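Local coordinates for protein endoglucanase EG-II (Hypocrea jecorina, PDB 3QR3) that probably hydrolyses internal beta-1,4-glucosidic bonds of cellulose as an endoglucanase, using a glycoside hydrolase family 5 catalytic domain with a TIM-barrel fold, at residues Gln67-Asn72 with Thr126-Gln131; Tyr99-Ile104 with Ile257-Gly262; Leu222-Asp225 with Thr229-Glu232. All coordinates share one frame; numbering follows the deposited sequence.

Contact 1: Gln67-Asn72 with Thr126-Gln131; sequences QYLVNN and TSLWSQ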
ATOM      1  N   GLN A  67       3.849  15.351   1.110  1.00 16.20           N
ATOM      2  CA  GLN A  67       4.054  16.744   0.701  1.00 19.74           C
ATOM      3  C   GLN A  67       2.968  17.195  -0.257  1.00 21.41           C
ATOM      4  O   GLN A  67       2.550  18.349  -0.240  1.00 17.13           O
ATOM      5  CB  GLN A  67       5.439  16.944   0.064  1.00 15.26           C
ATOM      6  CG  GLN A  67       6.597  16.867   1.070  1.00 17.97           C
ATOM      7  CD  GLN A  67       7.110  15.443   1.283  1.00 19.24           C
ATOM      8  OE1 GLN A  67       6.355  14.465   1.180  1.00 16.61           O
ATOM      9  NE2 GLN A  67       8.405  15.320   1.561  1.00 15.72           N
ATOM     10  N   TYR A  68       2.504  16.276  -1.093  1.00 17.82           N
ATOM     11  CA  TYR A  68       1.461  16.609  -2.051  1.00 19.40           C
ATOM     12  C   TYR A  68       0.151  16.988  -1.346  1.00 20.43           C
ATOM     13  O   TYR A  68      -0.495  17.981  -1.692  1.00 18.47           O
ATOM     14  CB  TYR A  68       1.205  15.447  -3.020  1.00 14.42           C
ATOM     15  CG  TYR A  68       0.109  15.782  -3.995  1.00 17.20           C
ATOM     16  CD1 TYR A  68       0.349  16.631  -5.069  1.00 19.79           C
ATOM     17  CD2 TYR A  68      -1.171  15.285  -3.821  1.00 17.59           C
ATOM     18  CE1 TYR A  68      -0.652  16.965  -5.947  1.00 19.02           C
ATOM     19  CE2 TYR A  68      -2.183  15.606  -4.698  1.00 19.93           C
ATOM     20  CZ  TYR A  68      -1.916  16.448  -5.757  1.00 16.35           C
ATOM     21  OH  TYR A  68      -2.929  16.769  -6.622  1.00 18.99           O
ATOM     22  N   LEU A  69      -0.242  16.186  -0.361  1.00 16.50           N
ATOM     23  CA  LEU A  69      -1.543  16.358   0.280  1.00 16.18           C
ATOM     24  C   LEU A  69      -1.640  17.673   1.038  1.00 16.87           C
ATOM     25  O   LEU A  69      -2.706  18.281   1.096  1.00 17.68           O
ATOM     26  CB  LEU A  69      -1.869  15.177   1.209  1.00 13.20           C
ATOM     27  CG  LEU A  69      -2.164  13.853   0.489  1.00 19.00           C
ATOM     28  CD1 LEU A  69      -2.453  12.752   1.488  1.00 22.93           C
ATOM     29  CD2 LEU A  69      -3.316  13.995  -0.512  1.00 16.80           C
ATOM     30  N   VAL A  70      -0.529  18.111   1.619  1.00 17.24           N
ATOM     31  CA  VAL A  70      -0.523  19.357   2.368  1.00 18.09           C
ATOM     32  C   VAL A  70       0.172  20.473   1.585  1.00 21.90           C
ATOM     33  O   VAL A  70       0.475  21.522   2.134  1.00 22.55           O
ATOM     34  CB  VAL A  70       0.154  19.188   3.736  1.00 21.65           C
ATOM     35  CG1 VAL A  70      -0.666  18.245   4.625  1.00 18.20           C
ATOM     36  CG2 VAL A  70       1.583  18.685   3.568  1.00 19.45           C
ATOM     37  N   ASN A  71       0.414  20.234   0.299  1.00 22.19           N
ATOM     38  CA  ASN A  71       1.170  21.169  -0.536  1.00 19.52           C
ATOM     39  C   ASN A  71       2.399  21.741   0.176  1.00 20.34           C
ATOM     40  O   ASN A  71       2.572  22.961   0.257  1.00 21.97           O
ATOM     41  CB  ASN A  71       0.266  22.299  -1.053  1.00 20.53           C
ATOM     42  CG  ASN A  71       0.914  23.109  -2.187  1.00 29.62           C
ATOM     43  OD1 ASN A  71       1.594  22.561  -3.049  1.00 29.27           O
ATOM     44  ND2 ASN A  71       0.679  24.412  -2.189  1.00 25.94           N
ATOM     45  N   ASN A  72       3.249  20.854   0.686  1.00 19.24           N
ATOM     46  CA  ASN A  72       4.505  21.244   1.342  1.00 20.56           C
ATOM     47  C   ASN A  72       4.381  22.014   2.657  1.00 20.57           C
ATOM     48  O   ASN A  72       5.387  22.481   3.191  1.00 24.92           O
ATOM     49  CB  ASN A  72       5.402  22.000   0.363  1.00 19.21           C
ATOM     50  CG  ASN A  72       5.754  21.159  -0.854  1.00 27.17           C
ATOM     51  OD1 ASN A  72       6.403  20.114  -0.737  1.00 24.13           O
ATOM     52  ND2 ASN A  72       5.322  21.605  -2.027  1.00 21.41           N
ATOM     53  N   THR A 126       0.332  13.087  12.978  1.00 15.89           N
ATOM     54  CA  THR A 126      -1.016  12.663  13.351  1.00 17.90           C
ATOM     55  C   THR A 126      -2.023  13.682  12.808  1.00 19.17           C
ATOM     56  O   THR A 126      -3.160  13.346  12.476  1.00 18.54           O
ATOM     57  CB  THR A 126      -1.201  12.508  14.887  1.00 17.94           C
ATOM     58  OG1 THR A 126      -1.025  13.780  15.517  1.00 29.21           O
ATOM     59  CG2 THR A 126      -0.194  11.516  15.474  1.00 17.29           C
ATOM     60  N   SER A 127      -1.597  14.937  12.727  1.00 18.97           N
ATOM     61  CA  SER A 127      -2.414  15.985  12.120  1.00 21.89           C
ATOM     62  C   SER A 127      -2.811  15.645  10.676  1.00 20.28           C
ATOM     63  O   SER A 127      -3.931  15.927  10.244  1.00 20.50           O
ATOM     64  CB  SER A 127      -1.662  17.312  12.154  1.00 24.57           C
ATOM     65  OG  SER A 127      -1.880  18.043  10.970  1.00 28.69           O
ATOM     66  N   LEU A 128      -1.891  15.039   9.933  1.00 17.98           N
ATOM     67  CA  LEU A 128      -2.200  14.592   8.577  1.00 19.47           C
ATOM     68  C   LEU A 128      -3.282  13.512   8.635  1.00 21.30           C
ATOM     69  O   LEU A 128      -4.312  13.610   7.977  1.00 16.09           O
ATOM     70  CB  LEU A 128      -0.946  14.046   7.895  1.00 18.41           C
ATOM     71  CG  LEU A 128      -1.189  13.254   6.608  1.00 20.76           C
ATOM     72  CD1 LEU A 128      -1.569  14.204   5.480  1.00 16.14           C
ATOM     73  CD2 LEU A 128       0.041  12.406   6.239  1.00 14.50           C
ATOM     74  N   TRP A 129      -3.059  12.495   9.458  1.00 20.33           N
ATOM     75  CA  TRP A 129      -3.983  11.372   9.521  1.00 20.03           C
ATOM     76  C   TRP A 129      -5.325  11.728  10.154  1.00 19.69           C
ATOM     77  O   TRP A 129      -6.354  11.163   9.797  1.00 18.90           O
ATOM     78  CB  TRP A 129      -3.334  10.160  10.194  1.00 18.40           C
ATOM     79  CG  TRP A 129      -2.517   9.385   9.216  1.00 17.19           C
ATOM     80  CD1 TRP A 129      -1.154   9.253   9.193  1.00 16.14           C
ATOM     81  CD2 TRP A 129      -3.007   8.665   8.081  1.00 17.72           C
ATOM     82  NE1 TRP A 129      -0.774   8.476   8.126  1.00 18.98           N
ATOM     83  CE2 TRP A 129      -1.892   8.102   7.428  1.00 17.51           C
ATOM     84  CE3 TRP A 129      -4.286   8.435   7.558  1.00 20.77           C
ATOM     85  CZ2 TRP A 129      -2.015   7.321   6.272  1.00 18.23           C
ATOM     86  CZ3 TRP A 129      -4.405   7.660   6.406  1.00 18.62           C
ATOM     87  CH2 TRP A 129      -3.276   7.115   5.779  1.00 16.41           C
ATOM     88  N   SER A 130      -5.323  12.683  11.073  1.00 16.71           N
ATOM     89  CA  SER A 130      -6.572  13.091  11.705  1.00 21.39           C
ATOM     90  C   SER A 130      -7.496  13.698  10.645  1.00 22.30           C
ATOM     91  O   SER A 130      -8.700  13.429  10.607  1.00 19.40           O
ATOM     92  CB  SER A 130      -6.289  14.090  12.832  1.00 21.24           C
ATOM     93  OG  SER A 130      -7.472  14.423  13.525  1.00 35.58           O
ATOM     94  N   GLN A 131      -6.919  14.504   9.762  1.00 17.87           N
ATOM     95  CA  GLN A 131      -7.691  15.121   8.695  1.00 20.40           C
ATOM     96  C   GLN A 131      -8.215  14.107   7.687  1.00 18.11           C
ATOM     97  O   GLN A 131      -9.375  14.176   7.284  1.00 20.72           O
ATOM     98  CB  GLN A 131      -6.864  16.186   7.976  1.00 23.43           C
ATOM     99  CG  GLN A 131      -6.517  17.370   8.856  1.00 21.95           C
ATOM    100  CD  GLN A 131      -5.680  18.372   8.111  1.00 24.01           C
ATOM    101  OE1 GLN A 131      -6.200  19.174   7.343  1.00 20.08           O
ATOM    102  NE2 GLN A 131      -4.373  18.322   8.320  1.00 19.48           N
TER
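Leu-69 and Val-70 meet Leu-128 through methyl groups alone, so no flat group has a face in the contact; the planar groups sit beside it. The carboxamide of Gln-131 turns back over its own helix, with Ser-127 O almost in the amide plane. Gln-131 NE2 donates to Ser-127 O at 3.1 Å, with an N-H...O angle of 158°, but reaches that oxygen from above the carbonyl plane. The same amide also donates to Gly-76 O and accepts from Leu-78 N, so three hydrogen bonds fix its rotation and tie the helix to a nearby loop. The indole of Trp-129 points elsewhere, with Phe-125 packed edge-to-face against it and NE1 hydrogen-bonded to Ile-146 O.

The contact itself illustrates how a single branch can serve two partners. With CG roughly anti to the backbone N (chi1 166°) and the next torsion turned to 73°, Leu-128 brings CD1 toward the other segment. There Leu-128 CD1 lies 4.3 Å from Leu-69 CD1, and it lies 4.2 Å from Val-70 CG1. Val-70 is where the first helix gives up helical geometry. A Schellman motif closes that helix, with Asn-72 N hydrogen-bonded to Gln-67 O at 2.8 Å and Asn-71, at positive phi, as its C-prime residue.

In the barrel, the short helix 66-69 directly follows strand 59-64, while helix 122-136 belongs to the outer layer. Ile-104, on strand 99-104, touches both leucines, and Trp-110 of strand 109-110 packs on Val-70, so the contact joins helix end to helix above the third strand.

Contact 2: Tyr99-Ile104 with Ile257-Gly262; sequences YCIVDI and ILTETG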
ATOM      1  N   TYR A  99     -12.139  -2.116  -1.826  1.00 18.20           N
ATOM      2  CA  TYR A  99     -11.475  -1.442  -0.718  1.00 15.42           C
ATOM      3  C   TYR A  99     -10.333  -0.630  -1.287  1.00 19.28           C
ATOM      4  O   TYR A  99      -9.713  -1.035  -2.275  1.00 18.77           O
ATOM      5  CB  TYR A  99     -10.933  -2.464   0.275  1.00 18.06           C
ATOM      6  CG  TYR A  99     -11.958  -2.907   1.278  1.00 21.62           C
ATOM      7  CD1 TYR A  99     -13.009  -3.729   0.905  1.00 23.28           C
ATOM      8  CD2 TYR A  99     -11.871  -2.507   2.604  1.00 20.37           C
ATOM      9  CE1 TYR A  99     -13.954  -4.144   1.833  1.00 23.24           C
ATOM     10  CE2 TYR A  99     -12.807  -2.909   3.531  1.00 19.35           C
ATOM     11  CZ  TYR A  99     -13.845  -3.727   3.140  1.00 22.13           C
ATOM     12  OH  TYR A  99     -14.776  -4.132   4.069  1.00 25.95           O
ATOM     13  N   CYS A 100     -10.049   0.508  -0.661  1.00 18.25           N
ATOM     14  CA  CYS A 100      -9.080   1.443  -1.207  0.52 15.21           C
ATOM     15  C   CYS A 100      -8.081   1.893  -0.152  1.00 19.83           C
ATOM     16  O   CYS A 100      -8.441   2.554   0.822  1.00 15.65           O
ATOM     17  CB  CYS A 100      -9.790   2.658  -1.803  0.52 22.64           C
ATOM     18  SG  CYS A 100      -9.242   3.044  -3.481  0.52 48.40           S
ATOM     19  N   ILE A 101      -6.819   1.529  -0.361  1.00 16.52           N
ATOM     20  CA  ILE A 101      -5.772   1.850   0.600  1.00 15.18           C
ATOM     21  C   ILE A 101      -5.132   3.195   0.298  1.00 19.12           C
ATOM     22  O   ILE A 101      -4.511   3.390  -0.763  1.00 17.62           O
ATOM     23  CB  ILE A 101      -4.672   0.771   0.641  1.00 15.79           C
ATOM     24  CG1 ILE A 101      -5.269  -0.608   0.901  1.00 17.50           C
ATOM     25  CG2 ILE A 101      -3.634   1.117   1.712  1.00 18.81           C
ATOM     26  CD1 ILE A 101      -4.248  -1.740   0.827  1.00 16.25           C
ATOM     27  N   VAL A 102      -5.312   4.130   1.223  1.00 17.75           N
ATOM     28  CA  VAL A 102      -4.651   5.425   1.147  1.00 16.95           C
ATOM     29  C   VAL A 102      -3.252   5.224   1.709  1.00 17.71           C
ATOM     30  O   VAL A 102      -3.091   4.891   2.880  1.00 18.35           O
ATOM     31  CB  VAL A 102      -5.427   6.484   1.956  1.00 17.40           C
ATOM     32  CG1 VAL A 102      -4.629   7.806   2.068  1.00 16.77           C
ATOM     33  CG2 VAL A 102      -6.791   6.730   1.324  1.00 16.82           C
ATOM     34  N   ASP A 103      -2.242   5.373   0.861  1.00 19.40           N
ATOM     35  CA  ASP A 103      -0.864   5.050   1.251  1.00 18.81           C
ATOM     36  C   ASP A 103       0.010   6.290   1.210  1.00 16.59           C
ATOM     37  O   ASP A 103       0.230   6.864   0.141  1.00 18.97           O
ATOM     38  CB  ASP A 103      -0.283   3.965   0.332  1.00 20.31           C
ATOM     39  CG  ASP A 103       1.238   4.033   0.218  1.00 26.95           C
ATOM     40  OD1 ASP A 103       1.918   4.114   1.261  1.00 23.80           O
ATOM     41  OD2 ASP A 103       1.759   3.988  -0.924  1.00 28.09           O
ATOM     42  N   ILE A 104       0.495   6.711   2.374  1.00 17.93           N
ATOM     43  CA  ILE A 104       1.410   7.848   2.451  1.00 15.45           C
ATOM     44  C   ILE A 104       2.815   7.340   2.134  1.00 16.13           C
ATOM     45  O   ILE A 104       3.398   6.605   2.913  1.00 17.03           O
ATOM     46  CB  ILE A 104       1.355   8.514   3.840  1.00 20.09           C
ATOM     47  CG1 ILE A 104      -0.076   8.959   4.150  1.00 19.59           C
ATOM     48  CG2 ILE A 104       2.271   9.732   3.892  1.00 18.02           C
ATOM     49  CD1 ILE A 104      -0.617   9.999   3.169  1.00 15.24           C
ATOM     50  N   ILE A 257      -1.535  -8.081   5.682  1.00 18.73           N
ATOM     51  CA  ILE A 257      -1.785  -7.901   4.264  1.00 17.73           C
ATOM     52  C   ILE A 257      -0.461  -7.571   3.590  1.00 20.49           C
ATOM     53  O   ILE A 257       0.355  -6.837   4.142  1.00 19.82           O
ATOM     54  CB  ILE A 257      -2.794  -6.765   3.998  1.00 20.88           C
ATOM     55  CG1 ILE A 257      -3.036  -6.617   2.494  1.00 18.11           C
ATOM     56  CG2 ILE A 257      -2.300  -5.450   4.611  1.00 15.47           C
ATOM     57  CD1 ILE A 257      -4.365  -5.988   2.142  1.00 15.73           C
ATOM     58  N   LEU A 258      -0.245  -8.143   2.412  1.00 18.58           N
ATOM     59  CA  LEU A 258       0.940  -7.879   1.611  1.00 17.80           C
ATOM     60  C   LEU A 258       0.583  -6.765   0.628  1.00 20.83           C
ATOM     61  O   LEU A 258      -0.055  -7.023  -0.398  1.00 18.20           O
ATOM     62  CB  LEU A 258       1.324  -9.148   0.843  1.00 19.61           C
ATOM     63  CG  LEU A 258       2.509  -9.138  -0.119  1.00 16.61           C
ATOM     64  CD1 LEU A 258       3.804  -8.816   0.606  1.00 17.30           C
ATOM     65  CD2 LEU A 258       2.615 -10.484  -0.828  1.00 17.09           C
ATOM     66  N   THR A 259       0.976  -5.532   0.949  1.00 20.15           N
ATOM     67  CA  THR A 259       0.559  -4.368   0.161  1.00 17.88           C
ATOM     68  C   THR A 259       1.488  -4.025  -0.994  1.00 17.60           C
ATOM     69  O   THR A 259       1.165  -3.161  -1.810  1.00 15.64           O
ATOM     70  CB  THR A 259       0.408  -3.118   1.027  1.00 19.36           C
ATOM     71  OG1 THR A 259       1.596  -2.942   1.811  1.00 18.88           O
ATOM     72  CG2 THR A 259      -0.791  -3.258   1.942  1.00 21.10           C
ATOM     73  N   GLU A 260       2.644  -4.679  -1.055  1.00 15.30           N
ATOM     74  CA  GLU A 260       3.499  -4.561  -2.235  1.00 22.61           C
ATOM     75  C   GLU A 260       4.199  -5.871  -2.535  1.00 22.02           C
ATOM     76  O   GLU A 260       4.874  -6.443  -1.677  1.00 17.43           O
ATOM     77  CB  GLU A 260       4.553  -3.456  -2.070  1.00 18.75           C
ATOM     78  CG  GLU A 260       4.048  -2.051  -2.355  1.00 19.09           C
ATOM     79  CD  GLU A 260       5.167  -1.023  -2.425  1.00 28.77           C
ATOM     80  OE1 GLU A 260       6.313  -1.397  -2.772  1.00 24.67           O
ATOM     81  OE2 GLU A 260       4.895   0.167  -2.145  1.00 23.49           O
ATOM     82  N   THR A 261       4.028  -6.343  -3.758  1.00 18.13           N
ATOM     83  CA  THR A 261       4.776  -7.486  -4.238  1.00 20.36           C
ATOM     84  C   THR A 261       4.734  -7.415  -5.753  1.00 15.93           C
ATOM     85  O   THR A 261       3.843  -6.785  -6.317  1.00 18.57           O
ATOM     86  CB  THR A 261       4.217  -8.827  -3.697  1.00 14.12           C
ATOM     87  OG1 THR A 261       5.127  -9.886  -4.013  1.00 19.22           O
ATOM     88  CG2 THR A 261       2.841  -9.152  -4.276  1.00 18.16           C
ATOM     89  N   GLY A 262       5.705  -8.021  -6.418  1.00 19.91           N
ATOM     90  CA  GLY A 262       5.738  -7.934  -7.871  1.00 19.74           C
ATOM     91  C   GLY A 262       6.965  -8.581  -8.469  1.00 20.21           C
ATOM     92  O   GLY A 262       7.831  -9.055  -7.745  1.00 23.34           O
TER
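Ile-257, the first residue of its segment, offers CD1 to Ile-101 CD1 at 4.4 Å, a loose methyl contact across the barrel interior. Ile-101 reaches that far because CG1 lies anti to its carbonyl carbon (chi1 -54°) and the chain beyond is extended. Leu-258 turns to the outer layer instead, against Gln-276 and Leu-280 of helix 267-281. Thr-259 brings the closest approach: its CG2 stands 3.9 Å from Ile-101 CD1, the two side chains meeting at a slant. Its other branch, OG1, is hydrogen-bonded to Asp-217 OD1, so the residue turns a methyl to one strand and a hydroxyl to another. At Glu-260 the character changes. OE2 forms a salt bridge with Arg-61 and OE1 a hydrogen bond with Tyr-221, while Asp-103 OD2 remains 5.1 Å from Glu-260 OE2. Thr-261 then leaves the interior, with OG1 hydrogen-bonded to Lys-220 O and Gln-276 OE1.

Strands 99-104 and 256-261 are the third and seventh of an eight-stranded parallel TIM barrel, and they meet here by side chains alone. The chemistry implies a gradient: apolar packing nearer the N-terminal ends of the strands gives way to carboxylates and Arg-61 toward the C-terminal strand ends, where family 5 enzymes carry their active sites.

Contact 3: Leu222-Asp225 with Thr229-Glu232; sequences LDSD and THAE. With SO4 (sulfate ion), chain F.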
ATOM      1  N   LEU A 222      10.633 -10.479  -5.043  1.00 16.65           N
ATOM      2  CA  LEU A 222      11.023 -11.841  -5.378  1.00 22.07           C
ATOM      3  C   LEU A 222      12.376 -11.908  -6.070  1.00 23.37           C
ATOM      4  O   LEU A 222      12.836 -12.990  -6.427  1.00 25.27           O
ATOM      5  CB  LEU A 222       9.945 -12.523  -6.232  1.00 20.30           C
ATOM      6  CG  LEU A 222       8.659 -12.957  -5.504  1.00 23.44           C
ATOM      7  CD1 LEU A 222       7.840 -11.755  -5.015  1.00 17.61           C
ATOM      8  CD2 LEU A 222       7.809 -13.845  -6.407  1.00 23.96           C
ATOM      9  N   ASP A 223      13.018 -10.759  -6.246  1.00 21.22           N
ATOM     10  CA  ASP A 223      14.342 -10.745  -6.849  1.00 24.86           C
ATOM     11  C   ASP A 223      15.436 -10.979  -5.807  1.00 23.39           C
ATOM     12  O   ASP A 223      15.165 -11.026  -4.605  1.00 26.43           O
ATOM     13  CB  ASP A 223      14.586  -9.480  -7.686  1.00 23.57           C
ATOM     14  CG  ASP A 223      14.394  -8.193  -6.901  1.00 28.76           C
ATOM     15  OD1 ASP A 223      13.873  -8.244  -5.765  1.00 27.48           O
ATOM     16  OD2 ASP A 223      14.770  -7.118  -7.433  1.00 27.89           O
ATOM     17  N   SER A 224      16.668 -11.137  -6.284  1.00 23.13           N
ATOM     18  CA  SER A 224      17.792 -11.558  -5.443  1.00 28.03           C
ATOM     19  C   SER A 224      18.068 -10.690  -4.205  1.00 30.87           C
ATOM     20  O   SER A 224      18.548 -11.198  -3.188  1.00 33.29           O
ATOM     21  CB  SER A 224      19.064 -11.690  -6.293  1.00 31.78           C
ATOM     22  OG  SER A 224      19.322 -10.493  -7.010  1.00 35.42           O
ATOM     23  N   ASP A 225      17.773  -9.393  -4.279  1.00 29.44           N
ATOM     24  CA  ASP A 225      18.027  -8.500  -3.143  1.00 24.67           C
ATOM     25  C   ASP A 225      16.755  -7.892  -2.540  1.00 27.91           C
ATOM     26  O   ASP A 225      16.818  -6.889  -1.830  1.00 25.61           O
ATOM     27  CB  ASP A 225      18.983  -7.381  -3.548  1.00 33.65           C
ATOM     28  CG  ASP A 225      18.427  -6.521  -4.661  1.00 32.81           C
ATOM     29  OD1 ASP A 225      17.332  -6.845  -5.171  1.00 31.30           O
ATOM     30  OD2 ASP A 225      19.087  -5.526  -5.032  1.00 36.70           O
ATOM     31  N   THR A 229      13.667  -4.462  -8.174  1.00 19.90           N
ATOM     32  CA  THR A 229      14.277  -3.682  -9.256  1.00 25.03           C
ATOM     33  C   THR A 229      14.790  -4.542 -10.411  1.00 29.68           C
ATOM     34  O   THR A 229      15.212  -4.015 -11.432  1.00 24.77           O
ATOM     35  CB  THR A 229      15.447  -2.789  -8.760  1.00 25.90           C
ATOM     36  OG1 THR A 229      16.437  -3.601  -8.122  1.00 28.88           O
ATOM     37  CG2 THR A 229      14.954  -1.730  -7.781  1.00 23.72           C
ATOM     38  N   HIS A 230      14.764  -5.861 -10.248  1.00 26.40           N
ATOM     39  CA  HIS A 230      15.197  -6.763 -11.309  1.00 27.88           C
ATOM     40  C   HIS A 230      13.995  -7.484 -11.886  1.00 26.32           C
ATOM     41  O   HIS A 230      13.025  -7.750 -11.177  1.00 24.53           O
ATOM     42  CB  HIS A 230      16.194  -7.796 -10.784  1.00 28.08           C
ATOM     43  CG  HIS A 230      17.319  -7.199 -10.002  1.00 35.18           C
ATOM     44  ND1 HIS A 230      17.250  -6.995  -8.639  1.00 35.99           N
ATOM     45  CD2 HIS A 230      18.534  -6.748 -10.391  1.00 37.90           C
ATOM     46  CE1 HIS A 230      18.377  -6.443  -8.223  1.00 43.80           C
ATOM     47  NE2 HIS A 230      19.173  -6.284  -9.265  1.00 45.29           N
ATOM     48  N   ALA A 231      14.068  -7.797 -13.174  1.00 18.94           N
ATOM     49  CA  ALA A 231      13.011  -8.530 -13.855  1.00 27.53           C
ATOM     50  C   ALA A 231      12.881  -9.954 -13.328  1.00 29.03           C
ATOM     51  O   ALA A 231      11.771 -10.430 -13.094  1.00 27.54           O
ATOM     52  CB  ALA A 231      13.259  -8.543 -15.372  1.00 23.35           C
ATOM     53  N   GLU A 232      14.012 -10.624 -13.119  1.00 22.08           N
ATOM     54  CA  GLU A 232      13.995 -12.051 -12.797  1.00 21.58           C
ATOM     55  C   GLU A 232      13.642 -12.307 -11.334  1.00 26.42           C
ATOM     56  O   GLU A 232      14.012 -11.529 -10.459  1.00 28.88           O
ATOM     57  CB  GLU A 232      15.340 -12.702 -13.142  1.00 23.11           C
ATOM     58  CG  GLU A 232      15.708 -12.620 -14.629  1.00 35.51           C
ATOM     59  CD  GLU A 232      14.739 -13.390 -15.529  1.00 32.33           C
ATOM     60  OE1 GLU A 232      14.213 -14.440 -15.097  1.00 32.89           O
ATOM     61  OE2 GLU A 232      14.511 -12.952 -16.674  1.00 36.99           O
TER
HETATM   62  S   SO4 F 343      17.257  -8.613 -14.549  0.46 27.63           S
HETATM   63  O1  SO4 F 343      18.621  -8.410 -14.065  0.87 46.59           O
HETATM   64  O2  SO4 F 343      16.599  -9.577 -13.678  1.00 36.46           O
HETATM   65  O3  SO4 F 343      16.540  -7.334 -14.530  0.78 32.51           O
HETATM   66  O4  SO4 F 343      17.276  -9.134 -15.912  0.72 35.56           O
HETATM   67  O   HOH W   1      16.651 -11.265  -9.325  1.00 22.30           O
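Asp-223 and His-230 cross at about a right angle, carboxylate and imidazole planes 59° apart. His-230 ND1 donates to Asp-223 OD2 at 2.8 Å with an N-H...O angle of 156°; the oxygen lies near the ring plane, at the edge, yet the donor comes to it from above the carboxylate plane. Two backbone groups use the same oxygen. Thr-229 N comes to Asp-223 OD2 from the syn side at 3.0 Å in a bent bond, and His-230 N from the anti side at 3.1 Å, both tilted out of the carboxylate plane. With CG set between its backbone N and carbonyl carbon (chi1 56°), Asp-223 turns its carboxylate into the bend of the loop, where Ser-227 OG also bonds OD2 and Gly-228 N donates to OD1.

The side chain of Asp-225 likewise crosses that of His-230 at about a right angle, its carboxylate inclined to the ring: its OD1 is 3.3 Å from His-230 CE1, at another part of the edge, and its stronger partner is Ser-227. Thr-229 OG1 sits above one face of the imidazole, offset toward the rim, and is hydrogen-bonded to Ser-227 OG. Farther along, one water bridges Ser-224 N and Glu-232 O. A sulfate, probably from the crystallisation liquor, receives Ala-231 N on O3 at 2.9 Å and Glu-232 N on O2.

The loop after strand 214-219 is thus folded back on itself round one carboxylate oxygen. Such a concentration of donors would probably stabilise the negative charge on Asp-223, and the two aspartates at the ring edge would probably favour a positively charged His-230.

How the contacts relate
Contact 2 occupies the core, its centre about 2 Å from that of the chain, whereas contacts 1 and 3 have their centres about 17 and 19 Å out, on opposite sides of it. Distance alone does not set the chemistry: contact 1 is peripheral but buried and wholly apolar across its segments, while contact 3 is partly exposed and held by hydrogen bonds. Strand 99-104 couples the first two, for Trp-129 CZ2 packs 3.3 Å from Ile-104 CG1. Contact 3 is nested in the chain between the strands of contact 2 and touches segment 257-262, with Leu-222 CD1 3.4 Å from Thr-261 OG1. Contacts 1 and 3 stay about 20 Å apart at their nearest atoms.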